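Local coordinates for protein laminin subunit ALPHA-1 (Mus musculus, PDB 2JD4) that probably helps to anchor basement-membrane laminin to the cell surface through its C-terminal pair of metal-binding LG domains, at residues A[166-171]-A[191-196]; A[201-206]-A[324-329]; A[278-281]-A[285-288]. The protein carries 4 engineered substitutions. All coordinates share one frame; numbering follows the deposited sequence.

Contact 1: A[166-171]-A[191-196]; sequences PACIGE and DRCYVV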
loop_
_atom_site.group_PDB
_atom_site.type_symbol
_atom_site.label_atom_id
_atom_site.label_comp_id
_atom_site.label_asym_id
_atom_site.label_seq_id
_atom_site.Cartn_x
_atom_site.Cartn_y
_atom_site.Cartn_z
ATOM N N PRO A 166 3.493 -2.899 4.427
ATOM C CA PRO A 166 3.525 -1.442 4.249
ATOM C C PRO A 166 3.692 -0.830 5.633
ATOM O O PRO A 166 2.706 -0.504 6.293
ATOM C CB PRO A 166 2.144 -1.121 3.659
ATOM C CG PRO A 166 1.681 -2.436 3.085
ATOM C CD PRO A 166 2.148 -3.417 4.119
ATOM N N ALA A 167 4.936 -0.695 6.082
ATOM C CA ALA A 167 5.190 -0.144 7.406
ATOM C C ALA A 167 6.617 0.358 7.552
ATOM O O ALA A 167 7.488 0.028 6.747
ATOM C CB ALA A 167 4.923 -1.214 8.475
ATOM N N CYS A 168 6.835 1.144 8.602
ATOM C CA CYS A 168 8.147 1.677 8.928
ATOM C C CYS A 168 8.699 0.787 10.030
ATOM O O CYS A 168 7.996 0.472 10.989
ATOM C CB CYS A 168 8.036 3.109 9.450
ATOM S SG CYS A 168 9.659 3.838 9.846
ATOM N N ILE A 169 9.951 0.376 9.893
ATOM C CA ILE A 169 10.568 -0.472 10.901
ATOM C C ILE A 169 11.849 0.181 11.407
ATOM O O ILE A 169 12.677 0.632 10.623
ATOM C CB ILE A 169 10.898 -1.867 10.337
ATOM C CG1 ILE A 169 9.618 -2.555 9.857
ATOM C CG2 ILE A 169 11.544 -2.723 11.421
ATOM C CD1 ILE A 169 9.854 -3.937 9.248
ATOM N N GLY A 170 11.990 0.247 12.724
ATOM C CA GLY A 170 13.171 0.846 13.304
ATOM C C GLY A 170 14.266 -0.189 13.467
ATOM O O GLY A 170 14.486 -1.025 12.588
ATOM N N GLU A 171 14.939 -0.148 14.610
ATOM C CA GLU A 171 16.023 -1.077 14.884
ATOM C C GLU A 171 15.483 -2.479 15.193
ATOM O O GLU A 171 14.352 -2.636 15.644
ATOM C CB GLU A 171 16.855 -0.570 16.072
ATOM C CG GLU A 171 17.467 0.826 15.891
ATOM C CD GLU A 171 18.312 0.953 14.637
ATOM O OE1 GLU A 171 18.950 -0.045 14.238
ATOM O OE2 GLU A 171 18.354 2.058 14.051
ATOM N N ASP A 191 12.569 2.841 1.231
ATOM C CA ASP A 191 12.633 4.301 1.321
ATOM C C ASP A 191 12.633 4.736 2.790
ATOM O O ASP A 191 12.714 3.895 3.692
ATOM C CB ASP A 191 11.454 4.925 0.568
ATOM C CG ASP A 191 11.824 6.225 -0.137
ATOM O OD1 ASP A 191 11.196 6.529 -1.172
ATOM O OD2 ASP A 191 12.733 6.944 0.337
ATOM N N ARG A 192 12.547 6.043 3.024
ATOM C CA ARG A 192 12.550 6.599 4.379
ATOM C C ARG A 192 11.143 6.803 4.918
ATOM O O ARG A 192 10.183 6.870 4.153
ATOM C CB ARG A 192 13.292 7.935 4.375
ATOM C CG ARG A 192 14.629 7.866 3.669
ATOM C CD ARG A 192 14.907 9.153 2.909
ATOM N NE ARG A 192 15.824 10.026 3.623
ATOM C CZ ARG A 192 16.198 11.225 3.190
ATOM N NH1 ARG A 192 15.726 11.697 2.047
ATOM N NH2 ARG A 192 17.059 11.941 3.894
ATOM N N CYS A 193 11.022 6.904 6.240
ATOM C CA CYS A 193 9.729 7.098 6.879
ATOM C C CYS A 193 9.530 8.549 7.290
ATOM O O CYS A 193 10.467 9.198 7.755
ATOM C CB CYS A 193 9.626 6.267 8.153
ATOM S SG CYS A 193 10.265 4.575 8.061
ATOM N N TYR A 194 8.307 9.045 7.138
ATOM C CA TYR A 194 7.991 10.411 7.540
ATOM C C TYR A 194 7.926 10.417 9.071
ATOM O O TYR A 194 7.498 9.431 9.686
ATOM C CB TYR A 194 6.636 10.839 6.956
ATOM C CG TYR A 194 6.627 11.006 5.451
ATOM C CD1 TYR A 194 5.848 10.178 4.639
ATOM C CD2 TYR A 194 7.393 11.998 4.836
ATOM C CE1 TYR A 194 5.831 10.343 3.251
ATOM C CE2 TYR A 194 7.385 12.166 3.452
ATOM C CZ TYR A 194 6.605 11.339 2.669
ATOM O OH TYR A 194 6.605 11.509 1.303
ATOM N N VAL A 195 8.368 11.510 9.691
ATOM C CA VAL A 195 8.325 11.612 11.150
ATOM C C VAL A 195 6.882 11.401 11.586
ATOM O O VAL A 195 6.617 10.754 12.597
ATOM C CB VAL A 195 8.819 13.008 11.640
ATOM C CG1 VAL A 195 8.552 13.183 13.136
ATOM C CG2 VAL A 195 10.305 13.143 11.368
ATOM N N VAL A 196 5.959 11.945 10.803
ATOM C CA VAL A 196 4.525 11.828 11.068
ATOM C C VAL A 196 3.817 11.394 9.785
ATOM O O VAL A 196 3.961 12.044 8.749
ATOM C CB VAL A 196 3.911 13.177 11.505
ATOM C CG1 VAL A 196 2.438 12.988 11.816
ATOM C CG2 VAL A 196 4.646 13.727 12.712
#

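Contact 2: A[201-206]-A[324-329]; sequences TFFEGS and IYVGGY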
loop_
_atom_site.group_PDB
_atom_site.type_symbol
_atom_site.label_atom_id
_atom_site.label_comp_id
_atom_site.label_asym_id
_atom_site.label_seq_id
_atom_site.Cartn_x
_atom_site.Cartn_y
_atom_site.Cartn_z
ATOM N N THR A 201 -1.521 6.891 0.231
ATOM C CA THR A 201 -0.413 6.841 -0.710
ATOM C C THR A 201 -0.091 8.240 -1.223
ATOM O O THR A 201 -0.965 8.926 -1.760
ATOM C CB THR A 201 -0.760 5.964 -1.921
ATOM O OG1 THR A 201 -0.845 4.594 -1.515
ATOM C CG2 THR A 201 0.283 6.123 -3.008
ATOM N N PHE A 202 1.164 8.645 -1.080
ATOM C CA PHE A 202 1.600 9.964 -1.526
ATOM C C PHE A 202 1.963 10.013 -3.016
ATOM O O PHE A 202 2.642 9.118 -3.528
ATOM C CB PHE A 202 2.813 10.414 -0.711
ATOM C CG PHE A 202 3.267 11.814 -1.023
ATOM C CD1 PHE A 202 2.390 12.887 -0.885
ATOM C CD2 PHE A 202 4.572 12.061 -1.441
ATOM C CE1 PHE A 202 2.805 14.190 -1.156
ATOM C CE2 PHE A 202 4.998 13.367 -1.717
ATOM C CZ PHE A 202 4.112 14.428 -1.573
ATOM N N PHE A 203 1.488 11.065 -3.688
ATOM C CA PHE A 203 1.748 11.325 -5.104
ATOM C C PHE A 203 2.434 12.703 -5.113
ATOM O O PHE A 203 1.799 13.706 -4.791
ATOM C CB PHE A 203 0.440 11.416 -5.901
ATOM C CG PHE A 203 -0.301 10.108 -6.046
ATOM C CD1 PHE A 203 -0.965 9.533 -4.965
ATOM C CD2 PHE A 203 -0.372 9.478 -7.287
ATOM C CE1 PHE A 203 -1.692 8.351 -5.118
ATOM C CE2 PHE A 203 -1.094 8.300 -7.457
ATOM C CZ PHE A 203 -1.759 7.732 -6.369
ATOM N N GLU A 204 3.710 12.755 -5.478
ATOM C CA GLU A 204 4.456 14.017 -5.461
ATOM C C GLU A 204 4.131 15.037 -6.559
ATOM O O GLU A 204 4.560 16.193 -6.467
ATOM C CB GLU A 204 5.965 13.739 -5.461
ATOM C CG GLU A 204 6.537 13.269 -6.791
ATOM C CD GLU A 204 8.015 12.916 -6.705
ATOM O OE1 GLU A 204 8.644 12.718 -7.762
ATOM O OE2 GLU A 204 8.549 12.829 -5.583
ATOM N N GLY A 205 3.404 14.614 -7.594
ATOM C CA GLY A 205 3.029 15.525 -8.667
ATOM C C GLY A 205 3.868 15.431 -9.929
ATOM O O GLY A 205 3.729 16.258 -10.831
ATOM N N SER A 206 4.722 14.414 -10.014
ATOM C CA SER A 206 5.595 14.252 -11.170
ATOM C C SER A 206 5.303 13.048 -12.059
ATOM O O SER A 206 5.732 13.022 -13.215
ATOM C CB SER A 206 7.049 14.153 -10.710
ATOM O OG SER A 206 7.262 12.936 -10.000
ATOM N N ILE A 324 -5.005 0.413 -15.673
ATOM C CA ILE A 324 -5.631 1.489 -14.926
ATOM C C ILE A 324 -4.533 2.460 -14.507
ATOM O O ILE A 324 -3.632 2.097 -13.749
ATOM C CB ILE A 324 -6.330 0.964 -13.652
ATOM C CG1 ILE A 324 -7.437 -0.027 -14.024
ATOM C CG2 ILE A 324 -6.915 2.130 -12.862
ATOM C CD1 ILE A 324 -8.103 -0.669 -12.818
ATOM N N TYR A 325 -4.607 3.686 -15.006
ATOM C CA TYR A 325 -3.618 4.700 -14.667
ATOM C C TYR A 325 -4.114 5.555 -13.516
ATOM O O TYR A 325 -5.195 6.135 -13.583
ATOM C CB TYR A 325 -3.290 5.558 -15.896
ATOM C CG TYR A 325 -2.300 4.876 -16.816
ATOM C CD1 TYR A 325 -2.710 3.880 -17.707
ATOM C CD2 TYR A 325 -0.932 5.143 -16.712
ATOM C CE1 TYR A 325 -1.775 3.157 -18.462
ATOM C CE2 TYR A 325 0.005 4.432 -17.458
ATOM C CZ TYR A 325 -0.422 3.436 -18.328
ATOM O OH TYR A 325 0.506 2.706 -19.039
ATOM N N VAL A 326 -3.316 5.615 -12.451
ATOM C CA VAL A 326 -3.685 6.377 -11.263
ATOM C C VAL A 326 -2.787 7.581 -11.003
ATOM O O VAL A 326 -1.567 7.464 -10.987
ATOM C CB VAL A 326 -3.650 5.479 -10.005
ATOM C CG1 VAL A 326 -4.176 6.252 -8.813
ATOM C CG2 VAL A 326 -4.468 4.208 -10.241
ATOM N N GLY A 327 -3.402 8.744 -10.810
ATOM C CA GLY A 327 -2.637 9.950 -10.524
ATOM C C GLY A 327 -1.966 10.647 -11.696
ATOM O O GLY A 327 -1.276 11.656 -11.499
ATOM N N GLY A 328 -2.159 10.127 -12.906
ATOM C CA GLY A 328 -1.546 10.726 -14.086
ATOM C C GLY A 328 -1.256 9.690 -15.160
ATOM O O GLY A 328 -1.739 8.561 -15.077
ATOM N N TYR A 329 -0.473 10.062 -16.168
ATOM C CA TYR A 329 -0.130 9.140 -17.248
ATOM C C TYR A 329 0.920 9.742 -18.179
ATOM O O TYR A 329 0.942 10.958 -18.396
ATOM C CB TYR A 329 -1.392 8.753 -18.043
ATOM C CG TYR A 329 -2.137 9.907 -18.687
ATOM C CD1 TYR A 329 -1.993 10.181 -20.047
ATOM C CD2 TYR A 329 -2.987 10.718 -17.941
ATOM C CE1 TYR A 329 -2.680 11.236 -20.649
ATOM C CE2 TYR A 329 -3.682 11.779 -18.532
ATOM C CZ TYR A 329 -3.523 12.031 -19.884
ATOM O OH TYR A 329 -4.203 13.079 -20.472
#

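Contact 3: A[278-281]-A[285-288]; sequences RALC and WHTL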
loop_
_atom_site.group_PDB
_atom_site.type_symbol
_atom_site.label_atom_id
_atom_site.label_comp_id
_atom_site.label_asym_id
_atom_site.label_seq_id
_atom_site.Cartn_x
_atom_site.Cartn_y
_atom_site.Cartn_z
ATOM N N ARG A 278 -11.732 26.858 -3.613
ATOM C CA ARG A 278 -10.659 26.179 -2.894
ATOM C C ARG A 278 -11.146 25.111 -1.915
ATOM O O ARG A 278 -10.351 24.531 -1.175
ATOM C CB ARG A 278 -9.812 27.218 -2.157
ATOM C CG ARG A 278 -10.624 28.181 -1.305
ATOM C CD ARG A 278 -11.069 27.554 0.004
ATOM N NE ARG A 278 -12.124 28.328 0.654
ATOM C CZ ARG A 278 -12.031 29.617 0.968
ATOM N NH1 ARG A 278 -10.924 30.296 0.693
ATOM N NH2 ARG A 278 -13.048 30.230 1.559
ATOM N N ALA A 279 -12.448 24.844 -1.922
ATOM C CA ALA A 279 -13.032 23.860 -1.015
ATOM C C ALA A 279 -12.340 22.500 -1.028
ATOM O O ALA A 279 -12.056 21.931 0.028
ATOM C CB ALA A 279 -14.511 23.685 -1.327
ATOM N N LEU A 280 -12.063 21.979 -2.219
ATOM C CA LEU A 280 -11.434 20.665 -2.339
ATOM C C LEU A 280 -9.925 20.619 -2.108
ATOM O O LEU A 280 -9.378 19.550 -1.833
ATOM C CB LEU A 280 -11.770 20.049 -3.704
ATOM C CG LEU A 280 -13.254 19.757 -3.957
ATOM C CD1 LEU A 280 -13.426 19.109 -5.324
ATOM C CD2 LEU A 280 -13.797 18.841 -2.872
ATOM N N CYS A 281 -9.244 21.756 -2.218
ATOM C CA CYS A 281 -7.801 21.764 -1.995
ATOM C C CYS A 281 -7.479 22.283 -0.596
ATOM O O CYS A 281 -6.474 22.969 -0.384
ATOM C CB CYS A 281 -7.090 22.601 -3.071
ATOM S SG CYS A 281 -7.432 24.391 -3.087
ATOM N N TRP A 285 -9.528 15.273 3.947
ATOM C CA TRP A 285 -10.009 14.162 3.138
ATOM C C TRP A 285 -11.436 14.341 2.621
ATOM O O TRP A 285 -12.314 14.844 3.325
ATOM C CB TRP A 285 -9.909 12.855 3.925
ATOM C CG TRP A 285 -8.489 12.406 4.189
ATOM C CD1 TRP A 285 -7.761 12.605 5.331
ATOM C CD2 TRP A 285 -7.642 11.672 3.294
ATOM N NE1 TRP A 285 -6.515 12.036 5.203
ATOM C CE2 TRP A 285 -6.414 11.457 3.963
ATOM C CE3 TRP A 285 -7.801 11.174 1.991
ATOM C CZ2 TRP A 285 -5.347 10.763 3.372
ATOM C CZ3 TRP A 285 -6.743 10.483 1.400
ATOM C CH2 TRP A 285 -5.529 10.284 2.095
ATOM N N HIS A 286 -11.646 13.919 1.376
ATOM C CA HIS A 286 -12.947 13.994 0.718
ATOM C C HIS A 286 -13.272 12.630 0.145
ATOM O O HIS A 286 -12.380 11.923 -0.334
ATOM C CB HIS A 286 -12.893 15.022 -0.408
ATOM C CG HIS A 286 -12.528 16.393 0.059
ATOM N ND1 HIS A 286 -13.416 17.213 0.719
ATOM C CD2 HIS A 286 -11.352 17.063 0.021
ATOM C CE1 HIS A 286 -12.804 18.329 1.071
ATOM N NE2 HIS A 286 -11.550 18.263 0.659
ATOM N N THR A 287 -14.540 12.242 0.207
ATOM C CA THR A 287 -14.937 10.955 -0.334
ATOM C C THR A 287 -15.400 11.175 -1.763
ATOM O O THR A 287 -15.920 12.243 -2.100
ATOM C CB THR A 287 -16.081 10.315 0.481
ATOM O OG1 THR A 287 -17.238 11.156 0.433
ATOM C CG2 THR A 287 -15.659 10.125 1.934
ATOM N N LEU A 288 -15.192 10.174 -2.607
ATOM C CA LEU A 288 -15.598 10.284 -3.998
ATOM C C LEU A 288 -16.186 8.969 -4.493
ATOM O O LEU A 288 -15.608 7.899 -4.295
ATOM C CB LEU A 288 -14.396 10.695 -4.852
ATOM C CG LEU A 288 -14.593 11.021 -6.337
ATOM C CD1 LEU A 288 -13.340 11.713 -6.854
ATOM C CD2 LEU A 288 -14.874 9.749 -7.131
#

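Contact 1: A[166-171]-A[191-196]
Beside the disulfide that joins Cys168 to Cys193, the backbone N of Arg192 donates to Asp191 OD2 at 2.8 Å. This carboxylate oxygen is met on its anti side, with the donor some 24° out of the carboxylate plane, and the bond ties Asp191 back to the main chain just ahead of the cystine. The link across the contact is the cystine itself. Cys168 SG and Cys193 SG are 2.0 Å apart, and a chi3 of 92° makes the bridge right-handed and close to the relaxed quarter turn. CB of Cys168 lies 3.8 Å from CB of Cys193, with the CA atoms of the same pair 6.0 Å apart. The two halves reach each other differently. Cys168, on strand 167-174, swings SG away from its own N (chi1 -179°), beside its carbonyl carbon, whereas Cys193, in an irregular loop, sets SG opposite the carbonyl carbon and beside N. Both cysteines rest on Gln23, and Cys168 also touches Trp105, so the sulfurs are buried. Arg52 helps from the neighbouring strand: its backbone pairs with Cys168 while its guanidinium NH2 bonds to Tyr194 O. The bridge thus staples the tail of the first laminin G domain, where the chain leaves for the second, onto a strand of the domain's beta sandwich. Being covalent, the hold on this outgoing loop does not depend on polar bonds between the two segments, a fitting chemistry for an extracellular matrix protein.

Contact 2: A[201-206]-A[324-329]
Phe203 and Gly327 face each other with CA atoms 7.1 Å apart, the closest CA pair between strand 201-204 and the turn after strand 322-326, which are not hydrogen-bonded to each other here. This is packing inside the beta sandwich of the second laminin G domain: strand 201-204 is paired with 347-353 and 369-374, and the chain then turns a corner at Gly205 and Ser206 into strand 207-212, the antiparallel partner of 322-326. Phe203 carries the contact. With CG opposite its carbonyl carbon (chi1 -69°), the ring leans toward the end of strand 322-326, and its far corner does the touching. Ring atom CZ of Phe203 meets CG1 of Val326 at 3.7 Å, the two side chains crossing at about a right angle. Next to it, CE2 of Phe203 comes to 3.7 Å from Val326 O, which lies at the ring's edge, near its plane. Gly327 CA sits obliquely to the ring, 3.8 Å from CE2 of Phe203. The absence of a side chain matters there: a CB on Gly327 would run into CE2, and the backbone, with phi at 79°, is already in a region that suits glycine. Val373 and Val348 also pack on the phenyl ring, building it into the core. An alanine here removes the ring, and would probably leave Val326 CG1 and Gly327 CA without their partner and open a gap between strand 201-204 and the end of strand 322-326. At the corner itself, Ser206 OG reaches back to Glu204, donating at 2.6 Å to the anti lone pair of OE1.

Contact 3: A[278-281]-A[285-288]
Trp285 leads directly into His286, which meets Leu280 and Ala279 of the preceding loop. Its bond from CA to CB points away from that loop, and the indole donates from NE1 to Gln198 OE1 and takes Arg349 as a cation-pi partner. His286 lies on strand 286-293 and turns its imidazole back toward residues 278-281. Leu280 CD2 sits over one face of this ring, 3.9 Å from the centroid and only 7° off the normal, a CH-pi contact almost squarely over the centre. With CD1 of the leucine anti to CA (chi2 -178°), it is the other methyl, CD2, that is turned to the ring. Around NE2 of His286 the backbone carbonyls gather more loosely, Leu280 O at 3.5 Å and Ala279 O at 3.8 Å. Neither is its hydrogen-bond partner: NE2 bonds to Asp282 OD1, in the turn between the segments, and ND1 to Asp302 OD2. Held at both nitrogens, the imidazole has its rotation fixed, and two carboxylates would be expected to favour its protonated form. Thr287 follows with its N bonded to the other oxygen of Asp302, OD1, so that one carboxylate serves the ring and the strand backbone together. Leu288 then drops its side chain into the sandwich, where it packs on Val257, the same residue that Leu280 touches from the loop. Just after Leu280, Cys281 is bridged to Cys9, pinning the N-terminal stretch to this loop. A buried histidine anchoring the turn that leads into a sandwich strand belongs here to the Asp-Gly-Lys-Trp-His run, a sequence hallmark of laminin G domains.

From the N terminus, the chain first passes Cys9, whose disulfide partner lies far ahead in contact 3, and then builds the first laminin G domain. Contact 1 closes a short loop at that domain's end, before contact 2 opens. Residues 201-206 lie near the start of the second domain, and contact 2 closes only when the chain returns at 324-329. The small turn of contact 3 is nested inside that long loop; the centres of contacts 2 and 3 are about 17 Å apart. Contacts 1 and 2, in series, meet across the domain junction, where Tyr194 OH packs 3.5 Å from Phe202 CD2. Through Cys9 and Cys281, the N-terminal segment is bound to the second domain.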